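Local coordinates for protein aminopeptidase N (Francisella tularensis subsp. tularensis, PDB 5DLL) that releases N-terminal amino acids, preferably alanine, from peptides as a zinc-dependent M1-family aminopeptidase, and probably takes part in intracellular peptide degradation, at residues A[675-680]-A[707-712]; A[699-704]-A[711-716]. All blocks are in the same frame, centred on the assembly; numbering follows the deposited sequence.

Contact 1: A[675-680]-A[707-712]; sequences KLKGVC and MTDQQT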
loop_
_atom_site.group_PDB
_atom_site.type_symbol
_atom_site.label_atom_id
_atom_site.label_comp_id
_atom_site.label_asym_id
_atom_site.label_seq_id
_atom_site.Cartn_x
_atom_site.Cartn_y
_atom_site.Cartn_z
ATOM N N LYS A 675 1.250 -3.816 22.456
ATOM C CA LYS A 675 0.607 -2.571 22.047
ATOM C C LYS A 675 -0.487 -2.132 23.013
ATOM O O LYS A 675 -0.630 -0.936 23.260
ATOM C CB LYS A 675 0.120 -2.612 20.597
ATOM C CG LYS A 675 -0.852 -3.715 20.232
ATOM C CD LYS A 675 -1.206 -3.634 18.753
ATOM C CE LYS A 675 -0.011 -3.932 17.853
ATOM N NZ LYS A 675 -0.384 -4.008 16.416
ATOM N N LEU A 676 -1.235 -3.077 23.581
ATOM C CA LEU A 676 -2.158 -2.732 24.668
ATOM C C LEU A 676 -1.367 -2.201 25.861
ATOM O O LEU A 676 -1.790 -1.247 26.520
ATOM C CB LEU A 676 -3.006 -3.928 25.106
ATOM C CG LEU A 676 -4.036 -3.589 26.197
ATOM C CD1 LEU A 676 -5.051 -2.583 25.677
ATOM C CD2 LEU A 676 -4.745 -4.824 26.727
ATOM N N LYS A 677 -0.226 -2.832 26.135
ATOM C CA LYS A 677 0.712 -2.332 27.135
ATOM C C LYS A 677 1.075 -0.868 26.866
ATOM O O LYS A 677 1.103 -0.054 27.787
ATOM C CB LYS A 677 1.975 -3.197 27.157
ATOM C CG LYS A 677 3.092 -2.625 28.015
ATOM C CD LYS A 677 4.213 -3.620 28.258
ATOM C CE LYS A 677 4.890 -4.036 26.966
ATOM N NZ LYS A 677 6.237 -4.609 27.240
ATOM N N GLY A 678 1.358 -0.549 25.602
ATOM C CA GLY A 678 1.691 0.812 25.190
ATOM C C GLY A 678 0.539 1.792 25.325
ATOM O O GLY A 678 0.739 2.933 25.754
ATOM N N VAL A 679 -0.665 1.359 24.953
ATOM C CA VAL A 679 -1.864 2.189 25.107
ATOM C C VAL A 679 -2.083 2.529 26.577
ATOM O O VAL A 679 -2.364 3.678 26.919
ATOM C CB VAL A 679 -3.127 1.499 24.552
ATOM C CG1 VAL A 679 -4.389 2.279 24.922
ATOM C CG2 VAL A 679 -3.019 1.346 23.042
ATOM N N CYS A 680 -1.953 1.525 27.438
ATOM C CA CYS A 680 -2.043 1.729 28.882
ATOM C C CYS A 680 -1.052 2.785 29.356
ATOM O O CYS A 680 -1.427 3.715 30.064
ATOM C CB CYS A 680 -1.790 0.417 29.633
ATOM S SG CYS A 680 -3.102 -0.806 29.444
ATOM N N MET A 707 13.118 -3.279 20.030
ATOM C CA MET A 707 12.861 -1.891 19.639
ATOM C C MET A 707 11.421 -1.453 19.906
ATOM O O MET A 707 11.190 -0.299 20.264
ATOM C CB MET A 707 13.210 -1.647 18.166
ATOM C CG MET A 707 13.240 -0.169 17.776
ATOM S SD MET A 707 14.385 0.846 18.742
ATOM C CE MET A 707 15.958 0.073 18.368
ATOM N N THR A 708 10.458 -2.357 19.734
ATOM C CA THR A 708 9.047 -2.015 19.929
ATOM C C THR A 708 8.801 -1.415 21.315
ATOM O O THR A 708 8.138 -0.386 21.442
ATOM C CB THR A 708 8.130 -3.235 19.741
ATOM O OG1 THR A 708 8.637 -4.069 18.689
ATOM C CG2 THR A 708 6.714 -2.782 19.410
ATOM N N ASP A 709 9.353 -2.055 22.341
ATOM C CA ASP A 709 9.229 -1.580 23.725
ATOM C C ASP A 709 10.065 -0.329 23.988
ATOM O O ASP A 709 9.651 0.555 24.738
ATOM C CB ASP A 709 9.643 -2.677 24.718
ATOM C CG ASP A 709 8.567 -3.740 24.923
ATOM O OD1 ASP A 709 7.404 -3.529 24.519
ATOM O OD2 ASP A 709 8.890 -4.792 25.514
ATOM N N GLN A 710 11.247 -0.258 23.386
ATOM C CA GLN A 710 12.106 0.912 23.559
ATOM C C GLN A 710 11.535 2.140 22.843
ATOM O O GLN A 710 11.639 3.256 23.340
ATOM C CB GLN A 710 13.522 0.613 23.078
ATOM C CG GLN A 710 14.551 1.624 23.562
ATOM C CD GLN A 710 15.973 1.086 23.537
ATOM O OE1 GLN A 710 16.212 -0.069 23.185
ATOM N NE2 GLN A 710 16.925 1.927 23.920
ATOM N N GLN A 711 10.929 1.919 21.680
ATOM C CA GLN A 711 10.195 2.961 20.967
ATOM C C GLN A 711 9.030 3.465 21.825
ATOM O O GLN A 711 8.820 4.675 21.946
ATOM C CB GLN A 711 9.706 2.436 19.599
ATOM C CG GLN A 711 8.594 3.244 18.925
ATOM C CD GLN A 711 7.189 2.827 19.360
ATOM O OE1 GLN A 711 6.866 1.635 19.424
ATOM N NE2 GLN A 711 6.344 3.815 19.656
ATOM N N THR A 712 8.280 2.536 22.416
ATOM C CA THR A 712 7.148 2.888 23.269
ATOM C C THR A 712 7.620 3.632 24.515
ATOM O O THR A 712 7.053 4.659 24.881
ATOM C CB THR A 712 6.358 1.638 23.696
ATOM O OG1 THR A 712 6.003 0.880 22.535
ATOM C CG2 THR A 712 5.090 2.026 24.446
#
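K677 and D709 meet as a salt bridge between two neighbouring helices. NZ of K677 lies 3.2 Å from both OD1 and OD2 of D709, so the ammonium straddles both carboxylate oxygens instead of committing to one; both hydrogen bonds within the salt bridge are weak. The two side chains cross at about a right angle. The lysine leaves its helix with CG anti to the backbone N and turns at chi3 (62°), which carries NZ across to the carboxylate.

Beside this pair the backbones come close, with CA of G678 and CA of T712 6.1 Å apart. Methyl CG2 of T712 rests 3.7 Å from CA of G678, where the glycine has no side chain to hold the helices apart. The packing joins helix 668-685 to helix 707-717 within the helical, ARM-like C-terminal region of this M1 peptidase.

T712 is fixed by its own helix: chi1 of -53° swings OG1 back to T708 O, 2.7 Å away, and turns CG2 to the glycine. T708 O also accepts T712 N, from the opposite face of its carbonyl plane. Further out, L700 packs on both K677 and D709, while Y655 touches the lysine. D709 N bonds N706 OD1.

Contact 2: A[699-704]-A[711-716]; sequences QLFDNA and QTAFTE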
loop_
_atom_site.group_PDB
_atom_site.type_symbol
_atom_site.label_atom_id
_atom_site.label_comp_id
_atom_site.label_asym_id
_atom_site.label_seq_id
_atom_site.Cartn_x
_atom_site.Cartn_y
_atom_site.Cartn_z
ATOM N N GLN A 699 11.647 2.573 33.449
ATOM C CA GLN A 699 12.156 1.212 33.615
ATOM C C GLN A 699 12.084 0.443 32.299
ATOM O O GLN A 699 13.056 -0.201 31.903
ATOM C CB GLN A 699 11.395 0.459 34.712
ATOM C CG GLN A 699 11.668 0.965 36.123
ATOM C CD GLN A 699 13.135 0.873 36.517
ATOM O OE1 GLN A 699 13.724 -0.211 36.522
ATOM N NE2 GLN A 699 13.730 2.015 36.853
ATOM N N LEU A 700 10.938 0.524 31.626
ATOM C CA LEU A 700 10.746 -0.129 30.329
ATOM C C LEU A 700 11.820 0.312 29.348
ATOM O O LEU A 700 12.369 -0.502 28.602
ATOM C CB LEU A 700 9.360 0.201 29.762
ATOM C CG LEU A 700 8.936 -0.470 28.449
ATOM C CD1 LEU A 700 9.162 -1.973 28.500
ATOM C CD2 LEU A 700 7.476 -0.161 28.150
ATOM N N PHE A 701 12.109 1.610 29.367
ATOM C CA PHE A 701 13.184 2.193 28.581
ATOM C C PHE A 701 14.515 1.490 28.848
ATOM O O PHE A 701 15.210 1.102 27.913
ATOM C CB PHE A 701 13.306 3.688 28.901
ATOM C CG PHE A 701 14.210 4.439 27.969
ATOM C CD1 PHE A 701 13.859 4.614 26.639
ATOM C CD2 PHE A 701 15.403 4.989 28.424
ATOM C CE1 PHE A 701 14.684 5.310 25.776
ATOM C CE2 PHE A 701 16.233 5.689 27.565
ATOM C CZ PHE A 701 15.874 5.849 26.239
ATOM N N ASP A 702 14.860 1.321 30.122
ATOM C CA ASP A 702 16.143 0.719 30.499
ATOM C C ASP A 702 16.185 -0.796 30.295
ATOM O O ASP A 702 17.249 -1.351 30.026
ATOM C CB ASP A 702 16.476 1.030 31.962
ATOM C CG ASP A 702 16.551 2.518 32.243
ATOM O OD1 ASP A 702 17.125 3.262 31.418
ATOM O OD2 ASP A 702 16.039 2.942 33.299
ATOM N N ASN A 703 15.036 -1.458 30.428
ATOM C CA ASN A 703 14.980 -2.919 30.455
ATOM C C ASN A 703 14.566 -3.592 29.147
ATOM O O ASN A 703 14.803 -4.788 28.978
ATOM C CB ASN A 703 14.030 -3.379 31.565
ATOM C CG ASN A 703 14.421 -2.845 32.929
ATOM O OD1 ASN A 703 15.600 -2.638 33.215
ATOM N ND2 ASN A 703 13.427 -2.617 33.782
ATOM N N ALA A 704 13.943 -2.846 28.235
ATOM C CA ALA A 704 13.418 -3.422 26.987
ATOM C C ALA A 704 14.481 -4.224 26.240
ATOM O O ALA A 704 15.629 -3.792 26.139
ATOM C CB ALA A 704 12.861 -2.329 26.086
ATOM N N GLN A 711 10.929 1.919 21.680
ATOM C CA GLN A 711 10.195 2.961 20.967
ATOM C C GLN A 711 9.030 3.465 21.825
ATOM O O GLN A 711 8.820 4.675 21.946
ATOM C CB GLN A 711 9.706 2.436 19.599
ATOM C CG GLN A 711 8.594 3.244 18.925
ATOM C CD GLN A 711 7.189 2.827 19.360
ATOM O OE1 GLN A 711 6.866 1.635 19.424
ATOM N NE2 GLN A 711 6.344 3.815 19.656
ATOM N N THR A 712 8.280 2.536 22.416
ATOM C CA THR A 712 7.148 2.888 23.269
ATOM C C THR A 712 7.620 3.632 24.515
ATOM O O THR A 712 7.053 4.659 24.881
ATOM C CB THR A 712 6.358 1.638 23.696
ATOM O OG1 THR A 712 6.003 0.880 22.535
ATOM C CG2 THR A 712 5.090 2.026 24.446
ATOM N N ALA A 713 8.667 3.116 25.155
ATOM C CA ALA A 713 9.228 3.748 26.347
ATOM C C ALA A 713 9.696 5.174 26.058
ATOM O O ALA A 713 9.379 6.099 26.806
ATOM C CB ALA A 713 10.377 2.919 26.888
ATOM N N PHE A 714 10.443 5.342 24.968
ATOM C CA PHE A 714 10.935 6.657 24.549
ATOM C C PHE A 714 9.784 7.620 24.264
ATOM O O PHE A 714 9.755 8.725 24.802
ATOM C CB PHE A 714 11.841 6.516 23.314
ATOM C CG PHE A 714 12.500 7.804 22.864
ATOM C CD1 PHE A 714 13.010 8.721 23.781
ATOM C CD2 PHE A 714 12.651 8.076 21.508
ATOM C CE1 PHE A 714 13.626 9.894 23.356
ATOM C CE2 PHE A 714 13.264 9.247 21.080
ATOM C CZ PHE A 714 13.754 10.156 22.005
ATOM N N THR A 715 8.834 7.191 23.436
ATOM C CA THR A 715 7.680 8.019 23.071
ATOM C C THR A 715 6.942 8.568 24.297
ATOM O O THR A 715 6.568 9.739 24.327
ATOM C CB THR A 715 6.667 7.229 22.208
ATOM O OG1 THR A 715 7.334 6.644 21.081
ATOM C CG2 THR A 715 5.526 8.133 21.720
ATOM N N GLU A 716 6.739 7.721 25.303
ATOM C CA GLU A 716 5.978 8.104 26.495
ATOM C C GLU A 716 6.827 8.935 27.454
ATOM O O GLU A 716 6.308 9.801 28.161
ATOM C CB GLU A 716 5.429 6.868 27.207
ATOM C CG GLU A 716 4.610 5.929 26.326
ATOM C CD GLU A 716 3.337 6.547 25.769
ATOM O OE1 GLU A 716 2.949 7.651 26.209
ATOM O OE2 GLU A 716 2.717 5.911 24.884
#
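L700 and F701 pack on A713 and F714 in an apolar contact between consecutive antiparallel helices, an alpha-alpha hairpin in the ARM-like helical region. Helix 691-703 turns through a short connection into helix 707-717, and A704 is where helical backbone angles are first lost. Over the short segments the axes approach to 8.1 Å, with 144° between their N-to-C directions, so the hairpin is splayed well away from exact antiparallel alignment.

A small residue permits this spacing. A713 directs its methyl at the facing helix, and the CA atoms of F701 and A713 are 4.8 Å apart. CB of A713 lies 3.6 Å from CB of F701 and 4.0 Å from CG of L700, placing it against two successive residues. CB of A713 is also 3.3 Å from backbone N of F701. At the edge of the F701 ring, near its plane, CB of A713 lies 3.9 Å from CD1 of F701.

F701 has CG anti to its backbone nitrogen (chi1 -169°), and F714 adopts the same first torsion; their side chains run side by side in the same direction. CE1 of F701 lies 3.9 Å from CB of F714, so the F701 ring reaches the beta carbon of F714 and not its ring. Helix 723-736 extends this aromatic cluster: F733 stacks with F714, and R736 makes a cation-pi contact with F701. L681 of helix 668-685 also touches L700.

With all four contacting residues buried and no hydrogen bond crossing between the segments, the contact rests on close packing of apolar side chains on each other and on backbone, while backbone groups such as N703 N, bonded to Q699 O, and E716 N, bonded to T712 O, are paired within their own helices.

How the contacts relate
Helix 707-717 is common to both contacts, meeting helix 668-685 in contact 1 and helix 691-703 in contact 2; Q711 and T712 belong to both. The contact centres are 8 Å apart, and direct packing connects them: CB of D709 lies 3.5 Å from CB of A704 and 3.9 Å from CD1 of L700. Thus the polar bridge of contact 1 borders the apolar hairpin interface of contact 2. Neither contact reaches the zinc site formed by H309, H313 and E332. The hydrogen bond from D297 N to T708 OG1 nevertheless links helix 707-717 to the start of helix 297-312, which carries the zinc ligand H309.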